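PDB 1T57: conserved protein from Methanothermobacter thermautotrophicus, which is of unknown function but binds flavin mononucleotide in a domain related to the C-terminal alpha/beta domain of pyruvate kinase. Local coordinates for residues A[63-68]-A[76-81]. Sequence-based numbering, arbitrary orientation.
Sequences ETALRL and IVSVTH. With FMN (flavin mononucleotide), chain E.
With OG anti to the backbone N (chi1 -177°), S78 carries its hydroxyl beside the carbonyl carbon, where OG meets the A65 methyl CB of helix 63-69 at 3.2 Å in a van der Waals contact. L68 sends CG anti to its own nitrogen (chi1 177°), which sets CD2 4.2 Å from I76 CD1 in an apolar, branch-to-branch contact. The pairs belong to the beta-alpha-beta unit of strand 54-58, helix 63-69 and strand 75-79, with strands 54-58 and 75-79 parallel neighbours in the sheet. Just 159 Å² is buried between the segments, yet all four touching residues are buried; L101 of helix 95-104 covers A65 and S78, while L40 and V43 of helix 36-50 pack on L68.

At one end of this unit both segments reach FMN. The helix starts beside the phosphate: T64 OG1 lies 2.9 Å from FMN O2P and makes a weak hydrogen bond to FMN O4', and the N-terminal end of the helix dipole would probably favour the phosphate's negative charge. S61 and S59 bind FMN too, and S59 OG also bonds to A65 N. On the strand, V79 CG2 approaches the flavin methyl C8M at 3.5 Å. The H81 ring turns its edge to the face of the flavin benzenoid ring, its carbon CD2 lying 3.3 Å from FMN C8, while ND1 is hydrogen-bonded to E92. An alanine here would remove this ring, and is likely to open a gap over the face of the flavin benzenoid ring and deprive E92 of its imidazole mate. The other imidazole nitrogen of H81, NE2, sits 3.4 Å from FMN C9.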
ATOM      1  N   GLU A  63       3.444  35.206 -12.861  1.00 48.39           N
ATOM      2  CA  GLU A  63       2.860  36.474 -12.460  1.00 55.59           C
ATOM      3  C   GLU A  63       3.050  36.668 -10.958  1.00 52.36           C
ATOM      4  O   GLU A  63       3.792  37.561 -10.549  1.00 50.84           O
ATOM      5  CB  GLU A  63       1.380  36.535 -12.867  1.00 58.51           C
ATOM      6  CG  GLU A  63       0.766  37.930 -12.847  1.00 74.32           C
ATOM      7  CD  GLU A  63      -0.301  38.128 -13.931  1.00 84.48           C
ATOM      8  OE1 GLU A  63      -1.197  37.267 -14.077  1.00 92.15           O
ATOM      9  OE2 GLU A  63      -0.242  39.156 -14.644  1.00 90.34           O
ATOM     10  N   THR A  64       2.429  35.802 -10.152  1.00 49.77           N
ATOM     11  CA  THR A  64       2.517  35.877  -8.688  1.00 45.03           C
ATOM     12  C   THR A  64       3.937  36.081  -8.183  1.00 40.86           C
ATOM     13  O   THR A  64       4.169  36.845  -7.264  1.00 43.39           O
ATOM     14  CB  THR A  64       1.994  34.616  -8.026  1.00 48.14           C
ATOM     15  OG1 THR A  64       0.900  34.095  -8.786  1.00 49.95           O
ATOM     16  CG2 THR A  64       1.537  34.941  -6.619  1.00 42.52           C
ATOM     17  N   ALA A  65       4.885  35.374  -8.784  1.00 44.50           N
ATOM     18  CA  ALA A  65       6.286  35.509  -8.417  1.00 40.70           C
ATOM     19  C   ALA A  65       6.690  36.969  -8.632  1.00 50.00           C
ATOM     20  O   ALA A  65       7.273  37.593  -7.732  1.00 46.84           O
ATOM     21  CB  ALA A  65       7.138  34.594  -9.288  1.00 32.76           C
ATOM     22  N   LEU A  66       6.364  37.507  -9.815  1.00 49.23           N
ATOM     23  CA  LEU A  66       6.689  38.894 -10.167  1.00 51.83           C
ATOM     24  C   LEU A  66       6.245  39.871  -9.099  1.00 52.15           C
ATOM     25  O   LEU A  66       7.061  40.605  -8.544  1.00 52.29           O
ATOM     26  CB  LEU A  66       6.039  39.288 -11.487  1.00 59.91           C
ATOM     27  CG  LEU A  66       6.672  38.723 -12.755  1.00 64.63           C
ATOM     28  CD1 LEU A  66       5.812  39.103 -13.953  1.00 67.50           C
ATOM     29  CD2 LEU A  66       8.093  39.247 -12.892  1.00 66.56           C
ATOM     30  N   ARG A  67       4.952  39.864  -8.794  1.00 56.97           N
ATOM     31  CA  ARG A  67       4.413  40.750  -7.775  1.00 57.24           C
ATOM     32  C   ARG A  67       5.202  40.664  -6.474  1.00 56.21           C
ATOM     33  O   ARG A  67       5.761  41.658  -6.000  1.00 55.74           O
ATOM     34  CB  ARG A  67       2.946  40.409  -7.523  1.00 58.69           C
ATOM     35  CG  ARG A  67       2.104  40.499  -8.769  1.00 65.22           C
ATOM     36  CD  ARG A  67       2.446  41.782  -9.526  1.00 69.49           C
ATOM     37  NE  ARG A  67       2.357  41.585 -10.970  1.00 70.67           N
ATOM     38  CZ  ARG A  67       3.316  41.926 -11.826  1.00 72.26           C
ATOM     39  NH1 ARG A  67       4.437  42.487 -11.383  1.00 67.33           N
ATOM     40  NH2 ARG A  67       3.159  41.690 -13.121  1.00 71.42           N
ATOM     41  N   LEU A  68       5.259  39.462  -5.912  1.00 54.74           N
ATOM     42  CA  LEU A  68       5.958  39.247  -4.659  1.00 55.25           C
ATOM     43  C   LEU A  68       7.352  39.860  -4.603  1.00 57.89           C
ATOM     44  O   LEU A  68       7.713  40.485  -3.609  1.00 61.48           O
ATOM     45  CB  LEU A  68       6.060  37.750  -4.362  1.00 52.35           C
ATOM     46  CG  LEU A  68       6.862  37.480  -3.092  1.00 48.94           C
ATOM     47  CD1 LEU A  68       6.046  37.892  -1.903  1.00 48.86           C
ATOM     48  CD2 LEU A  68       7.228  36.024  -3.004  1.00 49.06           C
ATOM     49  N   ILE A  76      14.200  34.702  -3.190  1.00 57.02           N
ATOM     50  CA  ILE A  76      12.878  34.297  -3.632  1.00 57.22           C
ATOM     51  C   ILE A  76      13.037  33.179  -4.634  1.00 56.47           C
ATOM     52  O   ILE A  76      13.822  33.285  -5.571  1.00 56.26           O
ATOM     53  CB  ILE A  76      12.132  35.402  -4.346  1.00 55.10           C
ATOM     54  CG1 ILE A  76      11.866  36.563  -3.405  1.00 49.64           C
ATOM     55  CG2 ILE A  76      10.826  34.846  -4.886  1.00 61.15           C
ATOM     56  CD1 ILE A  76      10.987  37.619  -4.028  1.00 45.54           C
ATOM     57  N   VAL A  77      12.278  32.110  -4.439  1.00 51.48           N
ATOM     58  CA  VAL A  77      12.335  30.989  -5.346  1.00 53.17           C
ATOM     59  C   VAL A  77      10.913  30.749  -5.812  1.00 47.39           C
ATOM     60  O   VAL A  77       9.991  30.609  -5.017  1.00 43.62           O
ATOM     61  CB  VAL A  77      12.959  29.721  -4.661  1.00 55.06           C
ATOM     62  CG1 VAL A  77      12.359  29.516  -3.301  1.00 57.89           C
ATOM     63  CG2 VAL A  77      12.734  28.494  -5.512  1.00 56.18           C
ATOM     64  N   SER A  78      10.761  30.745  -7.128  1.00 43.38           N
ATOM     65  CA  SER A  78       9.489  30.540  -7.781  1.00 38.29           C
ATOM     66  C   SER A  78       9.524  29.164  -8.423  1.00 37.46           C
ATOM     67  O   SER A  78      10.440  28.855  -9.210  1.00 28.92           O
ATOM     68  CB  SER A  78       9.282  31.613  -8.856  1.00 43.44           C
ATOM     69  OG  SER A  78       8.018  31.508  -9.501  1.00 46.76           O
ATOM     70  N   VAL A  79       8.571  28.315  -8.044  1.00 30.06           N
ATOM     71  CA  VAL A  79       8.507  27.004  -8.665  1.00 32.30           C
ATOM     72  C   VAL A  79       7.252  26.984  -9.530  1.00 31.10           C
ATOM     73  O   VAL A  79       6.179  27.409  -9.113  1.00 29.31           O
ATOM     74  CB  VAL A  79       8.477  25.811  -7.636  1.00 31.28           C
ATOM     75  CG1 VAL A  79       9.080  26.233  -6.312  1.00 26.52           C
ATOM     76  CG2 VAL A  79       7.083  25.266  -7.465  1.00 27.16           C
ATOM     77  N   THR A  80       7.408  26.535 -10.762  1.00 27.23           N
ATOM     78  CA  THR A  80       6.283  26.439 -11.669  1.00 32.63           C
ATOM     79  C   THR A  80       5.878  24.965 -11.743  1.00 37.06           C
ATOM     80  O   THR A  80       6.430  24.127 -11.011  1.00 31.66           O
ATOM     81  CB  THR A  80       6.680  26.952 -13.066  1.00 33.18           C
ATOM     82  OG1 THR A  80       5.746  26.479 -14.033  1.00 37.90           O
ATOM     83  CG2 THR A  80       8.074  26.474 -13.427  1.00 37.51           C
ATOM     84  N   HIS A  81       4.906  24.653 -12.601  1.00 36.22           N
ATOM     85  CA  HIS A  81       4.461  23.272 -12.785  1.00 33.80           C
ATOM     86  C   HIS A  81       5.537  22.464 -13.500  1.00 33.57           C
ATOM     87  O   HIS A  81       6.383  23.034 -14.194  1.00 30.77           O
ATOM     88  CB  HIS A  81       3.192  23.246 -13.622  1.00 37.14           C
ATOM     89  CG  HIS A  81       1.945  23.436 -12.826  1.00 40.76           C
ATOM     90  ND1 HIS A  81       0.715  23.642 -13.413  1.00 42.24           N
ATOM     91  CD2 HIS A  81       1.732  23.446 -11.492  1.00 36.94           C
ATOM     92  CE1 HIS A  81      -0.201  23.775 -12.470  1.00 42.78           C
ATOM     93  NE2 HIS A  81       0.389  23.659 -11.296  1.00 36.15           N
TER
HETATM   94  N1  FMN E 200      -3.029  25.002  -7.267  1.00 29.18           N
HETATM   95  C2  FMN E 200      -4.077  24.282  -6.706  1.00 30.42           C
HETATM   96  O2  FMN E 200      -5.155  24.810  -6.515  1.00 32.93           O
HETATM   97  N3  FMN E 200      -3.931  23.020  -6.197  1.00 29.29           N
HETATM   98  C4  FMN E 200      -2.763  22.331  -6.405  1.00 35.81           C
HETATM   99  O4  FMN E 200      -2.601  21.242  -5.840  1.00 35.28           O
HETATM  100  C4A FMN E 200      -1.683  23.038  -6.939  1.00 38.36           C
HETATM  101  N5  FMN E 200      -0.474  22.405  -7.115  1.00 30.65           N
HETATM  102  C5A FMN E 200       0.636  23.177  -7.368  1.00 37.12           C
HETATM  103  C6  FMN E 200       1.845  22.522  -7.522  1.00 39.49           C
HETATM  104  C7  FMN E 200       2.968  23.204  -7.900  1.00 39.68           C
HETATM  105  C7M FMN E 200       4.205  22.392  -8.108  1.00 41.69           C
HETATM  106  C8  FMN E 200       2.809  24.408  -8.576  1.00 40.92           C
HETATM  107  C8M FMN E 200       4.011  25.149  -9.135  1.00 39.76           C
HETATM  108  C9  FMN E 200       1.589  25.072  -8.463  1.00 34.52           C
HETATM  109  C9A FMN E 200       0.511  24.510  -7.771  1.00 39.79           C
HETATM  110  N10 FMN E 200      -0.769  25.075  -7.866  1.00 39.75           N
HETATM  111  C10 FMN E 200      -1.815  24.393  -7.296  1.00 36.60           C
HETATM  112  C1' FMN E 200      -1.004  26.496  -8.328  1.00 42.77           C
HETATM  113  C2' FMN E 200      -0.547  27.446  -7.256  1.00 45.52           C
HETATM  114  O2' FMN E 200      -1.176  27.068  -6.026  1.00 40.98           O
HETATM  115  C3' FMN E 200      -0.962  28.865  -7.573  1.00 47.55           C
HETATM  116  O3' FMN E 200      -2.340  28.944  -7.778  1.00 44.36           O
HETATM  117  C4' FMN E 200      -0.143  29.726  -8.548  1.00 52.73           C
HETATM  118  O4' FMN E 200      -0.674  31.018  -8.374  1.00 58.81           O
HETATM  119  C5' FMN E 200      -0.224  29.662 -10.058  1.00 54.35           C
HETATM  120  O5' FMN E 200       0.520  30.798 -10.436  1.00 54.72           O
HETATM  121  P   FMN E 200       0.113  31.994 -11.432  1.00 51.20           P
HETATM  122  O1P FMN E 200       1.373  32.723 -11.746  1.00 53.46           O
HETATM  123  O2P FMN E 200      -0.912  32.969 -10.819  1.00 49.82           O
HETATM  124  O3P FMN E 200      -0.456  31.330 -12.693  1.00 54.41           O